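Local coordinates for protein acetyltransferase (Klebsiella pneumoniae, PDB 5XUN) that probably acetylates glycyl-tRNA(Gly) with acetyl-CoA, acting as KacT, the GNAT-family toxin of a type II toxin-antitoxin system, at residues 8-13 and 34-39; 68-73 and 87-92; 137-142 and 155-160. The protein carries 1 engineered substitution. All coordinates share one frame; numbering follows the deposited sequence.

Contact 1: residues 8-13 and 34-39; sequences EMIADA and EHLKRQ
At the end of strand 6-9, an edge strand of the GNAT sheet within this chain, the polypeptide turns into a loop, and Ile10 and Asp12 of that loop meet Leu36 and Lys37 at the start of helix 36-41. The inner half of the contact is apolar. Ile10 and Leu36 reach toward each other tip to tip: CG of Leu36, anti to its backbone N (chi1 176°), is the atom that Ile10 CD1 meets, at 4.0 Å. Both are buried, and their branched aliphatic chains suit a place between helix and sheet: Ile10 also packs on Ala49 of strand 46-51, and Leu36 on Tyr62 and Thr64 of strand 59-71. The outer half is polar and partly exposed, which suits a lysine, with a long apolar stem and a charged tip. The chain of Lys37 bends at chi2 (74°), which places CD. In the loop the ammonium donates to a backbone carbonyl rather than meeting the Asp12 carboxylate, whose OD1 is 4.7 Å from Lys37 NZ; it also forms a salt bridge with Asp41, one turn further along the helix. Lys37 NZ donates to Asp12 O at 2.6 Å, from 21° off the carbonyl plane, with CE of Lys37 3.2 Å from that same oxygen.

Contact 2: residues 68-73 and 87-92; sequences SCFERG and QNAPSV
Phe70 and Ala89 face each other as a hydrogen-bonded pair in the antiparallel ladder that joins strands 59-71 and 88-99 of the GNAT sheet. Beyond CB of Phe70, CG stands between the backbone N and the carbonyl carbon (chi1 68°), and the ring then lies against the neighbouring strand. Its CD1 is 3.7 Å from Ser91 OG. CE1 is 4.0 Å from Ala89 CB, and CZ, the tip, is only slightly further from that methyl. Ala89 CB sits over one ring face, offset toward the rim, whereas Ser91 CB lies at the ring edge in plane; a small alanine suits this spot because the ring occupies the space beside it. Two backbone bonds join the pair: Ala89 N donates to Phe70 O at 2.8 Å, nearly along the C=O axis, and Phe70 N to Ala89 O. Pro90 falls in the non-hydrogen-bonded pair with Cys69, where its missing N-H costs this ladder nothing. Next along, the hydroxyls of the buried Ser68 and Ser91 share a hydrogen bond, OG to OG 2.7 Å, and Ser68 OG is bonded to Thr93 OG1 as well. At the far end, Arg72 N gives Gln87 O a nearly straight bond (2.8 Å, 174°) as the strand passes into a 3-10 turn. The Phe70 ring meets Phe133 of strand 131-135 and Phe162 of strand 160-164, while Cys69 packs on Cys69 of the second subunit.

Contact 3: residues 137-142 and 155-160; sequences LNEKAK and DENSNL. With ACO (acetyl coenzyme *a), chain E.
Lys142 drives its ammonium into the loop 155-160, where NZ donates to Ser158 O at 2.7 Å and, less closely, to Glu156 O at 3.2 Å. NZ also bonds Gln152 OE1 and a water 2.8 Å away, which lies between Glu139 OE2 and Asn157 OD1. Four oxygens thus compete for three protons, and the long Glu156 bond, which arrives 46° out of the carbonyl plane, is probably shared or part-time. The nearby carboxylate of Glu139 would be expected to stabilise the buried charge. A lysine suits the place because its side chain can run straight: CG is anti to the backbone N (chi1 173°) and the rest is extended, crossing Asn159 at about a right angle with CD 3.9 Å from Asn159 OD1.

Glu156 O lies within a type I beta turn from Asp155 to Ser158, and Ser158 O on the link that leaves it, where Gln152 NE2 makes a further bond to it. Lys142 itself belongs to helix 139-147, which in this GNAT fold follows strand 131-135 and borders the acetyl-CoA site. Asn138 is its N-cap: OD1 accepts from Ala141 N at 2.9 Å, a role for which asparagine's short amide is well shaped.

One residue earlier, Leu137 N donates to the acetyl carbonyl O of the cofactor at 2.8 Å. Ala141 sets its CB 3.7 Å from C2P of acetyl-CoA, a close apolar touch for which a methyl is enough. Further along the cofactor, the backbone N-H groups of Gly105, Gly107, Gly109 and Glu110 supply more hydrogen bonds.

Overall arrangement
Contacts 1 and 2 are partly buried, whereas contact 3 is at the surface. Contact 2 is the most sheet-like, a ladder of backbone bonds between adjacent strands with aromatic and hydroxyl side chains packed on one face. Contact 1 reaches the same sheet from a helix and is half apolar, half polar. Contact 3 joins a helix start to a loop through charge and water, and it alone of the three touches acetyl-CoA directly. Contacts 1 and 3, on opposite sides of the chain's centre, both have a lysine donating to loop backbone oxygen, one carbonyl in contact 1 and two in contact 3. The second subunit touches contacts 1 and 2 but not contact 3.

Contact 1: residues 8-13 and 34-39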
loop_
_atom_site.group_PDB
_atom_site.type_symbol
_atom_site.label_atom_id
_atom_site.label_comp_id
_atom_site.label_asym_id
_atom_site.label_seq_id
_atom_site.Cartn_x
_atom_site.Cartn_y
_atom_site.Cartn_z
ATOM N N GLU B 8 -17.967 -4.953 -6.700
ATOM C CA GLU B 8 -16.968 -5.944 -7.068
ATOM C C GLU B 8 -15.743 -5.226 -7.613
ATOM O O GLU B 8 -15.826 -4.091 -8.088
ATOM C CB GLU B 8 -17.513 -6.931 -8.112
ATOM C CG GLU B 8 -17.845 -6.271 -9.444
ATOM C CD GLU B 8 -18.607 -7.176 -10.397
ATOM O OE1 GLU B 8 -19.419 -8.007 -9.933
ATOM O OE2 GLU B 8 -18.377 -7.062 -11.622
ATOM N N MET B 9 -14.595 -5.889 -7.518
ATOM C CA MET B 9 -13.437 -5.458 -8.288
ATOM C C MET B 9 -13.770 -5.561 -9.769
ATOM O O MET B 9 -14.466 -6.488 -10.196
ATOM C CB MET B 9 -12.215 -6.321 -7.958
ATOM C CG MET B 9 -11.014 -6.081 -8.878
ATOM S SD MET B 9 -9.507 -6.861 -8.269
ATOM C CE MET B 9 -9.485 -6.138 -6.630
ATOM N N ILE B 10 -13.311 -4.586 -10.554
ATOM C CA ILE B 10 -13.671 -4.582 -11.970
ATOM C C ILE B 10 -13.142 -5.846 -12.625
ATOM O O ILE B 10 -11.978 -6.226 -12.449
ATOM C CB ILE B 10 -13.163 -3.309 -12.666
ATOM C CG1 ILE B 10 -11.651 -3.169 -12.528
ATOM C CG2 ILE B 10 -13.882 -2.087 -12.089
ATOM C CD1 ILE B 10 -11.069 -2.040 -13.358
ATOM N N ALA B 11 -14.017 -6.521 -13.366
ATOM C CA ALA B 11 -13.691 -7.811 -13.952
ATOM C C ALA B 11 -12.674 -7.660 -15.078
ATOM O O ALA B 11 -12.561 -6.602 -15.708
ATOM C CB ALA B 11 -14.958 -8.493 -14.468
ATOM N N ASP B 12 -11.924 -8.742 -15.318
ATOM C CA ASP B 12 -10.869 -8.721 -16.330
ATOM C C ASP B 12 -11.405 -8.331 -17.699
ATOM O O ASP B 12 -10.771 -7.550 -18.416
ATOM C CB ASP B 12 -10.199 -10.091 -16.420
ATOM C CG ASP B 12 -9.407 -10.433 -15.189
ATOM O OD1 ASP B 12 -8.850 -9.504 -14.570
ATOM O OD2 ASP B 12 -9.353 -11.631 -14.836
ATOM N N ALA B 13 -12.592 -8.823 -18.060
ATOM C CA ALA B 13 -13.130 -8.504 -19.375
ATOM C C ALA B 13 -13.666 -7.087 -19.457
ATOM O O ALA B 13 -13.720 -6.527 -20.557
ATOM C CB ALA B 13 -14.237 -9.486 -19.756
ATOM N N GLU B 34 -11.850 6.100 -20.339
ATOM C CA GLU B 34 -10.575 6.054 -21.038
ATOM C C GLU B 34 -9.476 5.341 -20.264
ATOM O O GLU B 34 -8.664 4.636 -20.865
ATOM C CB GLU B 34 -10.092 7.479 -21.322
ATOM C CG GLU B 34 -11.156 8.458 -21.751
ATOM C CD GLU B 34 -10.653 9.495 -22.739
ATOM O OE1 GLU B 34 -11.448 9.965 -23.575
ATOM O OE2 GLU B 34 -9.477 9.903 -22.631
ATOM N N HIS B 35 -9.445 5.478 -18.939
ATOM C CA HIS B 35 -8.246 5.153 -18.182
ATOM C C HIS B 35 -8.417 4.120 -17.081
ATOM O O HIS B 35 -7.421 3.501 -16.698
ATOM C CB HIS B 35 -7.666 6.423 -17.545
ATOM C CG HIS B 35 -7.503 7.565 -18.502
ATOM N ND1 HIS B 35 -6.550 7.571 -19.496
ATOM C CD2 HIS B 35 -8.160 8.745 -18.606
ATOM C CE1 HIS B 35 -6.631 8.698 -20.179
ATOM N NE2 HIS B 35 -7.599 9.429 -19.658
ATOM N N LEU B 36 -9.628 3.912 -16.561
ATOM C CA LEU B 36 -9.789 3.052 -15.394
ATOM C C LEU B 36 -9.162 1.686 -15.626
ATOM O O LEU B 36 -8.275 1.255 -14.882
ATOM C CB LEU B 36 -11.269 2.893 -15.051
ATOM C CG LEU B 36 -11.509 1.925 -13.887
ATOM C CD1 LEU B 36 -10.806 2.437 -12.643
ATOM C CD2 LEU B 36 -12.988 1.752 -13.633
ATOM N N LYS B 37 -9.586 1.015 -16.695
ATOM C CA LYS B 37 -9.176 -0.360 -16.923
ATOM C C LYS B 37 -7.688 -0.456 -17.226
ATOM O O LYS B 37 -7.015 -1.389 -16.772
ATOM C CB LYS B 37 -10.007 -0.944 -18.061
ATOM C CG LYS B 37 -9.501 -2.240 -18.619
ATOM C CD LYS B 37 -9.752 -3.394 -17.694
ATOM C CE LYS B 37 -9.403 -4.687 -18.407
ATOM N NZ LYS B 37 -9.109 -5.798 -17.455
ATOM N N ARG B 38 -7.148 0.504 -17.977
ATOM C CA ARG B 38 -5.740 0.422 -18.345
ATOM C C ARG B 38 -4.838 0.660 -17.142
ATOM O O ARG B 38 -3.790 0.019 -17.009
ATOM C CB ARG B 38 -5.408 1.421 -19.452
ATOM C CG ARG B 38 -3.918 1.428 -19.798
ATOM C CD ARG B 38 -3.585 2.356 -20.947
ATOM N NE ARG B 38 -4.054 3.719 -20.717
ATOM C CZ ARG B 38 -5.176 4.220 -21.225
ATOM N NH1 ARG B 38 -5.512 5.469 -20.957
ATOM N NH2 ARG B 38 -5.966 3.472 -21.991
ATOM N N GLN B 39 -5.206 1.600 -16.274
ATOM C CA GLN B 39 -4.386 1.839 -15.092
ATOM C C GLN B 39 -4.549 0.722 -14.063
ATOM O O GLN B 39 -3.611 0.438 -13.314
ATOM C CB GLN B 39 -4.712 3.211 -14.501
ATOM C CG GLN B 39 -4.309 4.341 -15.432
ATOM C CD GLN B 39 -4.501 5.729 -14.845
ATOM O OE1 GLN B 39 -4.676 5.899 -13.638
ATOM N NE2 GLN B 39 -4.471 6.734 -15.710
#

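Contact 2: residues 68-73 and 87-92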
loop_
_atom_site.group_PDB
_atom_site.type_symbol
_atom_site.label_atom_id
_atom_site.label_comp_id
_atom_site.label_asym_id
_atom_site.label_seq_id
_atom_site.Cartn_x
_atom_site.Cartn_y
_atom_site.Cartn_z
ATOM N N SER B 68 0.357 4.720 -1.294
ATOM C CA SER B 68 0.882 6.074 -1.263
ATOM C C SER B 68 1.544 6.308 0.083
ATOM O O SER B 68 1.605 5.418 0.935
ATOM C CB SER B 68 -0.221 7.103 -1.504
ATOM O OG SER B 68 -1.199 7.033 -0.484
ATOM N N CYS B 69 2.072 7.514 0.247
ATOM C CA CYS B 69 2.483 8.035 1.539
ATOM C C CYS B 69 2.323 9.545 1.479
ATOM O O CYS B 69 2.155 10.126 0.405
ATOM C CB CYS B 69 3.921 7.625 1.903
ATOM S SG CYS B 69 5.206 8.119 0.730
ATOM N N PHE B 70 2.349 10.177 2.646
ATOM C CA PHE B 70 2.135 11.616 2.725
ATOM C C PHE B 70 2.960 12.176 3.873
ATOM O O PHE B 70 3.301 11.463 4.820
ATOM C CB PHE B 70 0.650 11.956 2.898
ATOM C CG PHE B 70 0.069 11.535 4.223
ATOM C CD1 PHE B 70 -0.408 10.250 4.413
ATOM C CD2 PHE B 70 -0.036 12.441 5.263
ATOM C CE1 PHE B 70 -0.957 9.870 5.623
ATOM C CE2 PHE B 70 -0.582 12.070 6.478
ATOM C CZ PHE B 70 -1.044 10.784 6.660
ATOM N N GLU B 71 3.285 13.465 3.760
ATOM C CA GLU B 71 4.172 14.121 4.714
ATOM C C GLU B 71 3.613 14.054 6.129
ATOM O O GLU B 71 2.450 14.386 6.368
ATOM C CB GLU B 71 4.409 15.576 4.313
ATOM C CG GLU B 71 5.353 15.741 3.134
ATOM C CD GLU B 71 5.875 17.160 2.997
ATOM O OE1 GLU B 71 5.872 17.896 4.009
ATOM O OE2 GLU B 71 6.287 17.535 1.879
ATOM N N ARG B 72 4.460 13.633 7.067
ATOM C CA ARG B 72 4.054 13.530 8.465
ATOM C C ARG B 72 3.511 14.849 9.005
ATOM O O ARG B 72 2.602 14.846 9.845
ATOM C CB ARG B 72 5.244 13.040 9.294
ATOM C CG ARG B 72 5.269 13.501 10.740
ATOM C CD ARG B 72 6.574 13.122 11.405
ATOM N NE ARG B 72 7.740 13.710 10.756
ATOM C CZ ARG B 72 8.997 13.410 11.073
ATOM N NH1 ARG B 72 9.250 12.525 12.026
ATOM N NH2 ARG B 72 10.004 13.986 10.430
ATOM N N GLY B 73 4.013 15.981 8.506
ATOM C CA GLY B 73 3.600 17.277 9.023
ATOM C C GLY B 73 2.156 17.640 8.746
ATOM O O GLY B 73 1.611 18.513 9.427
ATOM N N GLN B 87 9.844 10.928 7.513
ATOM C CA GLN B 87 9.280 12.103 6.857
ATOM C C GLN B 87 7.846 11.871 6.405
ATOM O O GLN B 87 7.018 12.789 6.456
ATOM C CB GLN B 87 10.133 12.484 5.648
ATOM C CG GLN B 87 9.772 13.832 5.047
ATOM C CD GLN B 87 10.613 14.168 3.834
ATOM O OE1 GLN B 87 11.730 14.667 3.956
ATOM N NE2 GLN B 87 10.084 13.875 2.648
ATOM N N ASN B 88 7.531 10.654 5.973
ATOM C CA ASN B 88 6.222 10.334 5.428
ATOM C C ASN B 88 5.558 9.223 6.224
ATOM O O ASN B 88 6.217 8.301 6.714
ATOM C CB ASN B 88 6.328 9.911 3.958
ATOM C CG ASN B 88 6.895 11.003 3.084
ATOM O OD1 ASN B 88 6.322 12.086 2.972
ATOM N ND2 ASN B 88 8.042 10.735 2.480
ATOM N N ALA B 89 4.324 9.318 6.334
ATOM C CA ALA B 89 3.505 8.244 6.868
ATOM C C ALA B 89 2.957 7.398 5.723
ATOM O O ALA B 89 2.502 7.946 4.718
ATOM C CB ALA B 89 2.343 8.803 7.683
ATOM N N PRO B 90 2.972 6.072 5.852
ATOM C CA PRO B 90 2.458 5.228 4.773
ATOM C C PRO B 90 0.944 5.306 4.725
ATOM O O PRO B 90 0.279 5.532 5.742
ATOM C CB PRO B 90 2.930 3.823 5.164
ATOM C CG PRO B 90 2.979 3.864 6.684
ATOM C CD PRO B 90 3.351 5.293 7.046
ATOM N N SER B 91 0.401 5.140 3.520
ATOM C CA SER B 91 -1.037 5.280 3.340
ATOM C C SER B 91 -1.494 4.513 2.108
ATOM O O SER B 91 -0.692 3.952 1.352
ATOM C CB SER B 91 -1.430 6.757 3.217
ATOM O OG SER B 91 -0.713 7.374 2.158
ATOM N N VAL B 92 -2.814 4.479 1.944
ATOM C CA VAL B 92 -3.495 4.145 0.700
ATOM C C VAL B 92 -4.292 5.376 0.292
ATOM O O VAL B 92 -4.888 6.046 1.143
ATOM C CB VAL B 92 -4.425 2.925 0.857
ATOM C CG1 VAL B 92 -5.269 2.706 -0.401
ATOM C CG2 VAL B 92 -3.618 1.680 1.161
#

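Contact 3: residues 137-142 and 155-160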
loop_
_atom_site.group_PDB
_atom_site.type_symbol
_atom_site.label_atom_id
_atom_site.label_comp_id
_atom_site.label_asym_id
_atom_site.label_seq_id
_atom_site.Cartn_x
_atom_site.Cartn_y
_atom_site.Cartn_z
ATOM N N LEU B 137 -12.111 16.566 -4.393
ATOM C CA LEU B 137 -12.078 17.188 -5.712
ATOM C C LEU B 137 -12.649 18.599 -5.680
ATOM O O LEU B 137 -12.227 19.459 -6.460
ATOM C CB LEU B 137 -12.851 16.325 -6.704
ATOM C CG LEU B 137 -12.404 16.383 -8.162
ATOM C CD1 LEU B 137 -11.097 15.615 -8.340
ATOM C CD2 LEU B 137 -13.496 15.831 -9.062
ATOM N N ASN B 138 -13.602 18.847 -4.789
ATOM C CA ASN B 138 -14.247 20.144 -4.646
ATOM C C ASN B 138 -14.886 20.194 -3.266
ATOM O O ASN B 138 -14.825 19.230 -2.497
ATOM C CB ASN B 138 -15.264 20.386 -5.762
ATOM C CG ASN B 138 -16.246 19.244 -5.922
ATOM O OD1 ASN B 138 -16.782 18.715 -4.946
ATOM N ND2 ASN B 138 -16.502 18.868 -7.169
ATOM N N GLU B 139 -15.526 21.325 -2.966
ATOM C CA GLU B 139 -16.079 21.523 -1.631
ATOM C C GLU B 139 -17.214 20.557 -1.334
ATOM O O GLU B 139 -17.392 20.152 -0.178
ATOM C CB GLU B 139 -16.551 22.967 -1.471
ATOM C CG GLU B 139 -15.422 23.938 -1.194
ATOM C CD GLU B 139 -14.822 23.746 0.185
ATOM O OE1 GLU B 139 -15.564 23.332 1.106
ATOM O OE2 GLU B 139 -13.610 24.004 0.349
ATOM N N LYS B 140 -17.977 20.182 -2.359
ATOM C CA LYS B 140 -19.087 19.237 -2.215
ATOM C C LYS B 140 -18.584 17.858 -1.785
ATOM O O LYS B 140 -19.165 17.222 -0.905
ATOM C CB LYS B 140 -19.872 19.126 -3.523
ATOM C CG LYS B 140 -21.334 18.754 -3.340
ATOM C CD LYS B 140 -21.764 17.694 -4.339
ATOM C CE LYS B 140 -23.247 17.385 -4.214
ATOM N NZ LYS B 140 -23.493 16.155 -3.411
ATOM N N ALA B 141 -17.497 17.412 -2.419
ATOM C CA ALA B 141 -16.870 16.148 -2.048
ATOM C C ALA B 141 -16.239 16.239 -0.663
ATOM O O ALA B 141 -16.316 15.291 0.129
ATOM C CB ALA B 141 -15.825 15.756 -3.091
ATOM N N LYS B 142 -15.637 17.384 -0.345
ATOM C CA LYS B 142 -14.997 17.558 0.954
ATOM C C LYS B 142 -16.006 17.435 2.085
ATOM O O LYS B 142 -15.768 16.729 3.071
ATOM C CB LYS B 142 -14.296 18.912 1.009
ATOM C CG LYS B 142 -13.743 19.244 2.365
ATOM C CD LYS B 142 -12.859 20.462 2.296
ATOM C CE LYS B 142 -12.455 20.897 3.683
ATOM N NZ LYS B 142 -11.454 21.978 3.613
ATOM N N ASP B 155 -4.284 22.981 6.558
ATOM C CA ASP B 155 -5.138 24.007 7.143
ATOM C C ASP B 155 -6.619 23.731 6.953
ATOM O O ASP B 155 -6.961 22.756 6.386
ATOM C CB ASP B 155 -4.686 25.432 6.783
ATOM C CG ASP B 155 -4.405 25.625 5.317
ATOM O OD1 ASP B 155 -3.316 26.095 4.983
ATOM O OD2 ASP B 155 -5.269 25.346 4.488
ATOM N N GLU B 156 -7.490 24.579 7.473
ATOM C CA GLU B 156 -8.935 24.375 7.365
ATOM C C GLU B 156 -9.558 24.510 5.984
ATOM O O GLU B 156 -10.703 24.169 5.811
ATOM C CB GLU B 156 -9.760 25.073 8.480
ATOM C CG GLU B 156 -9.678 26.582 8.566
ATOM C CD GLU B 156 -10.441 27.155 9.763
ATOM O OE1 GLU B 156 -9.847 27.290 10.847
ATOM O OE2 GLU B 156 -11.625 27.513 9.619
ATOM N N ASN B 157 -8.827 25.071 5.034
ATOM C CA ASN B 157 -9.282 25.148 3.648
ATOM C C ASN B 157 -8.489 24.255 2.692
ATOM O O ASN B 157 -8.587 24.430 1.470
ATOM C CB ASN B 157 -9.263 26.590 3.130
ATOM C CG ASN B 157 -10.532 26.951 2.371
ATOM O OD1 ASN B 157 -11.377 26.084 2.118
ATOM N ND2 ASN B 157 -10.651 28.208 1.973
ATOM N N SER B 158 -7.707 23.308 3.200
ATOM C CA SER B 158 -7.082 22.333 2.319
ATOM C C SER B 158 -8.102 21.267 1.940
ATOM O O SER B 158 -9.073 21.019 2.663
ATOM C CB SER B 158 -5.861 21.684 2.988
ATOM O OG SER B 158 -5.063 20.963 2.057
ATOM N N ASN B 159 -7.890 20.650 0.780
ATOM C CA ASN B 159 -8.716 19.536 0.332
ATOM C C ASN B 159 -8.147 18.180 0.729
ATOM O O ASN B 159 -8.703 17.147 0.340
ATOM C CB ASN B 159 -8.897 19.598 -1.188
ATOM C CG ASN B 159 -9.837 20.710 -1.613
ATOM O OD1 ASN B 159 -10.963 20.811 -1.115
ATOM N ND2 ASN B 159 -9.369 21.571 -2.512
ATOM N N LEU B 160 -7.075 18.161 1.514
ATOM C CA LEU B 160 -6.429 16.916 1.903
ATOM C C LEU B 160 -7.081 16.400 3.177
ATOM O O LEU B 160 -7.085 17.089 4.203
ATOM C CB LEU B 160 -4.931 17.128 2.104
ATOM C CG LEU B 160 -4.210 17.881 0.981
ATOM C CD1 LEU B 160 -2.735 18.052 1.304
ATOM C CD2 LEU B 160 -4.395 17.193 -0.360
HETATM N N1A ACO E . -27.716 6.014 4.047
HETATM C C2A ACO E . -27.050 7.187 3.980
HETATM N N3A ACO E . -27.510 8.283 3.343
HETATM C C4A ACO E . -28.712 8.266 2.710
HETATM C C5A ACO E . -29.497 7.015 2.742
HETATM C C6A ACO E . -28.924 5.854 3.462
HETATM N N6A ACO E . -29.599 4.679 3.526
HETATM N N7A ACO E . -30.629 7.244 2.057
HETATM C C8A ACO E . -30.570 8.522 1.624
HETATM N N9A ACO E . -29.448 9.147 2.018
HETATM C C1B ACO E . -29.113 10.559 1.663
HETATM C C2B ACO E . -28.873 11.479 2.853
HETATM O O2B ACO E . -30.029 12.291 3.106
HETATM C C3B ACO E . -27.689 12.334 2.440
HETATM O O3B ACO E . -28.155 13.558 1.875
HETATM P P3B ACO E . -27.362 14.951 2.055
HETATM O O7A ACO E . -27.789 15.450 3.416
HETATM O O8A ACO E . -25.903 14.566 1.976
HETATM O O9A ACO E . -27.843 15.790 0.893
HETATM C C4B ACO E . -27.007 11.552 1.325
HETATM O O4B ACO E . -27.927 10.564 0.860
HETATM C C5B ACO E . -25.721 10.849 1.753
HETATM O O5B ACO E . -24.832 10.833 0.638
HETATM P P1A ACO E . -24.721 9.562 -0.347
HETATM O O1A ACO E . -26.069 9.289 -0.962
HETATM O O2A ACO E . -23.980 8.442 0.335
HETATM O O3A ACO E . -23.745 10.181 -1.455
HETATM P P2A ACO E . -24.011 10.027 -3.031
HETATM O O4A ACO E . -24.560 8.658 -3.332
HETATM O O5A ACO E . -24.730 11.255 -3.535
HETATM O O6A ACO E . -22.482 10.092 -3.526
HETATM C CBP ACO E . -20.681 11.400 -4.340
HETATM C CCP ACO E . -21.708 11.252 -3.231
HETATM C CDP ACO E . -19.970 10.073 -4.568
HETATM C CEP ACO E . -19.677 12.480 -3.964
HETATM C CAP ACO E . -21.485 11.828 -5.561
HETATM O OAP ACO E . -22.056 13.114 -5.286
HETATM C C9P ACO E . -20.648 11.929 -6.800
HETATM O O9P ACO E . -20.421 10.950 -7.497
HETATM N N8P ACO E . -20.206 13.148 -7.076
HETATM C C7P ACO E . -19.667 13.498 -8.371
HETATM C C6P ACO E . -18.219 13.054 -8.519
HETATM C C5P ACO E . -17.478 13.399 -7.253
HETATM O O5P ACO E . -17.335 14.563 -6.914
HETATM N N4P ACO E . -17.017 12.362 -6.557
HETATM C C3P ACO E . -16.379 12.529 -5.268
HETATM C C2P ACO E . -14.956 13.050 -5.384
HETATM S S1P ACO E . -13.850 11.717 -5.060
HETATM C C ACO E . -12.543 12.638 -4.640
HETATM O O ACO E . -12.743 13.813 -4.403
HETATM C CH3 ACO E . -11.187 11.993 -4.575
HETATM O O HOH W 1 -12.851 24.341 3.246
#